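Local coordinates for beta-amyloid-like protein (Caenorhabditis elegans, PDB 3K66) that probably binds heparin through its E2 domain, as a nematode homolog of human amyloid precursor protein linked to cell adhesion, at residues A[174-178]-A[202-206]. Numbering follows the deposited sequence.
Sequences DLRIN and WKDYR
Ile177 sets its CG2 methyl over one face of the Trp202 indole, a CH-pi contact in which the carbon lies 3.3 Å from the centroid of the six-membered ring and 10° off its normal. The pair illustrates how two helices can be joined through side chains while their axes, for 174-178 and 202-206, stay 14.0 Å apart and run roughly antiparallel at 145°; the reach comes from Trp202 and Arg206. The Trp202 CG is anti to the backbone N, which sends the ring out toward helix 163-182. CD1 of Ile177 extends the packing to the pyrrole side, 3.5 Å from Trp202 NE1. Apolar packing is dense around the buried Ile177, and Glu138 of helix 123-154 lies beside it, touching Ile177 and accepting a weak hydrogen bond from Trp202 NE1. An alanine in place of Trp202 would probably leave the Ile177 methyl without its aromatic partner and open a gap between the helices.

The rim is polar and faces solvent. The exposed Asn178 brings ND2 to the ring edge, 3.4 Å from Trp202 CZ3, its amide nearly perpendicular to the indole plane (78°). Beyond another part of the edge, Arg206 NH2 donates to the syn lone pair of Asp174 OD1 at 3.1 Å, carboxylate and guanidinium nearly coplanar, while a water joins Asp174 OD2 to Arg206 NH1. The stronger polar partner of Arg206 is Glu138, whose salt bridge falls on the same NH2, so two carboxylates from different helices share this nitrogen; the chemistry thus implies an apolar contact bordered by a partly hydrated charge network that ties helix 195-209 to both neighbours.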
loop_
_atom_site.group_PDB
_atom_site.type_symbol
_atom_site.label_atom_id
_atom_site.label_comp_id
_atom_site.label_asym_id
_atom_site.label_seq_id
_atom_site.Cartn_x
_atom_site.Cartn_y
_atom_site.Cartn_z
ATOM N N ASP A 174 -4.943 -5.310 -17.744
ATOM C CA ASP A 174 -5.673 -4.980 -18.945
ATOM C C ASP A 174 -5.980 -6.297 -19.673
ATOM O O ASP A 174 -7.142 -6.596 -19.953
ATOM C CB ASP A 174 -4.861 -4.039 -19.846
ATOM C CG ASP A 174 -4.992 -2.563 -19.450
ATOM O OD1 ASP A 174 -5.448 -2.227 -18.325
ATOM O OD2 ASP A 174 -4.606 -1.734 -20.294
ATOM N N LEU A 175 -4.953 -7.107 -19.936
ATOM C CA LEU A 175 -5.160 -8.378 -20.631
ATOM C C LEU A 175 -6.284 -9.195 -19.997
ATOM O O LEU A 175 -7.261 -9.537 -20.679
ATOM C CB LEU A 175 -3.869 -9.196 -20.675
ATOM C CG LEU A 175 -2.910 -8.775 -21.791
ATOM C CD1 LEU A 175 -1.648 -9.631 -21.736
ATOM C CD2 LEU A 175 -3.589 -8.906 -23.141
ATOM N N ARG A 176 -6.171 -9.506 -18.706
ATOM C CA ARG A 176 -7.231 -10.266 -18.047
ATOM C C ARG A 176 -8.605 -9.575 -18.273
ATOM O O ARG A 176 -9.582 -10.221 -18.672
ATOM C CB ARG A 176 -6.954 -10.435 -16.535
ATOM C CG ARG A 176 -5.858 -11.433 -16.190
ATOM C CD ARG A 176 -5.693 -11.570 -14.692
ATOM N NE ARG A 176 -5.180 -10.342 -14.101
ATOM C CZ ARG A 176 -3.899 -10.115 -13.824
ATOM N NH1 ARG A 176 -2.977 -11.038 -14.069
ATOM N NH2 ARG A 176 -3.537 -8.938 -13.322
ATOM N N ILE A 177 -8.693 -8.264 -18.054
ATOM C CA ILE A 177 -9.988 -7.583 -18.267
ATOM C C ILE A 177 -10.459 -7.719 -19.718
ATOM O O ILE A 177 -11.635 -7.972 -19.976
ATOM C CB ILE A 177 -9.963 -6.066 -17.858
ATOM C CG1 ILE A 177 -9.772 -5.954 -16.344
ATOM C CG2 ILE A 177 -11.296 -5.387 -18.199
ATOM C CD1 ILE A 177 -9.677 -4.543 -15.821
ATOM N N ASN A 178 -9.573 -7.543 -20.687
ATOM C CA ASN A 178 -10.051 -7.710 -22.052
ATOM C C ASN A 178 -10.481 -9.156 -22.261
ATOM O O ASN A 178 -11.600 -9.425 -22.701
ATOM C CB ASN A 178 -9.001 -7.277 -23.074
ATOM C CG ASN A 178 -9.040 -5.775 -23.308
ATOM O OD1 ASN A 178 -8.029 -5.152 -23.576
ATOM N ND2 ASN A 178 -10.236 -5.187 -23.198
ATOM N N TRP A 202 -16.010 0.474 -17.183
ATOM C CA TRP A 202 -14.580 0.300 -16.945
ATOM C C TRP A 202 -13.871 1.647 -17.083
ATOM O O TRP A 202 -13.097 2.024 -16.221
ATOM C CB TRP A 202 -14.024 -0.723 -17.933
ATOM C CG TRP A 202 -12.570 -0.988 -17.862
ATOM C CD1 TRP A 202 -11.737 -0.769 -16.803
ATOM C CD2 TRP A 202 -11.799 -1.706 -18.826
ATOM N NE1 TRP A 202 -10.496 -1.330 -17.044
ATOM C CE2 TRP A 202 -10.515 -1.907 -18.277
ATOM C CE3 TRP A 202 -12.080 -2.201 -20.097
ATOM C CZ2 TRP A 202 -9.511 -2.594 -18.958
ATOM C CZ3 TRP A 202 -11.081 -2.889 -20.785
ATOM C CH2 TRP A 202 -9.805 -3.084 -20.211
ATOM N N LYS A 203 -14.147 2.383 -18.155
ATOM C CA LYS A 203 -13.515 3.681 -18.342
ATOM C C LYS A 203 -13.949 4.616 -17.206
ATOM O O LYS A 203 -13.122 5.316 -16.600
ATOM C CB LYS A 203 -13.890 4.272 -19.708
ATOM C CG LYS A 203 -13.503 5.730 -19.917
ATOM C CD LYS A 203 -14.605 6.689 -19.441
ATOM C CE LYS A 203 -14.471 8.082 -20.084
ATOM N NZ LYS A 203 -13.107 8.679 -19.851
ATOM N N ASP A 204 -15.250 4.614 -16.914
ATOM C CA ASP A 204 -15.773 5.446 -15.841
ATOM C C ASP A 204 -15.163 5.045 -14.500
ATOM O O ASP A 204 -14.654 5.885 -13.764
ATOM C CB ASP A 204 -17.306 5.371 -15.771
ATOM C CG ASP A 204 -17.968 6.217 -16.842
ATOM O OD1 ASP A 204 -17.358 7.249 -17.193
ATOM O OD2 ASP A 204 -19.077 5.866 -17.324
ATOM N N TYR A 205 -15.194 3.757 -14.176
ATOM C CA TYR A 205 -14.636 3.318 -12.911
ATOM C C TYR A 205 -13.168 3.662 -12.777
ATOM O O TYR A 205 -12.735 4.078 -11.720
ATOM C CB TYR A 205 -14.802 1.822 -12.714
ATOM C CG TYR A 205 -14.469 1.424 -11.297
ATOM C CD1 TYR A 205 -15.370 1.668 -10.258
ATOM C CD2 TYR A 205 -13.249 0.829 -10.986
ATOM C CE1 TYR A 205 -15.064 1.325 -8.943
ATOM C CE2 TYR A 205 -12.931 0.480 -9.678
ATOM C CZ TYR A 205 -13.851 0.730 -8.661
ATOM O OH TYR A 205 -13.581 0.353 -7.371
ATOM N N ARG A 206 -12.381 3.471 -13.829
ATOM C CA ARG A 206 -10.971 3.820 -13.726
ATOM C C ARG A 206 -10.820 5.327 -13.500
ATOM O O ARG A 206 -10.037 5.760 -12.651
ATOM C CB ARG A 206 -10.192 3.416 -14.970
ATOM C CG ARG A 206 -8.785 3.967 -14.930
ATOM C CD ARG A 206 -7.934 3.469 -16.074
ATOM N NE ARG A 206 -7.682 2.040 -15.936
ATOM C CZ ARG A 206 -6.982 1.318 -16.805
ATOM N NH1 ARG A 206 -6.475 1.923 -17.868
ATOM N NH2 ARG A 206 -6.804 0.004 -16.625
HETATM O O HOH W 1 -4.635 0.965 -19.895
#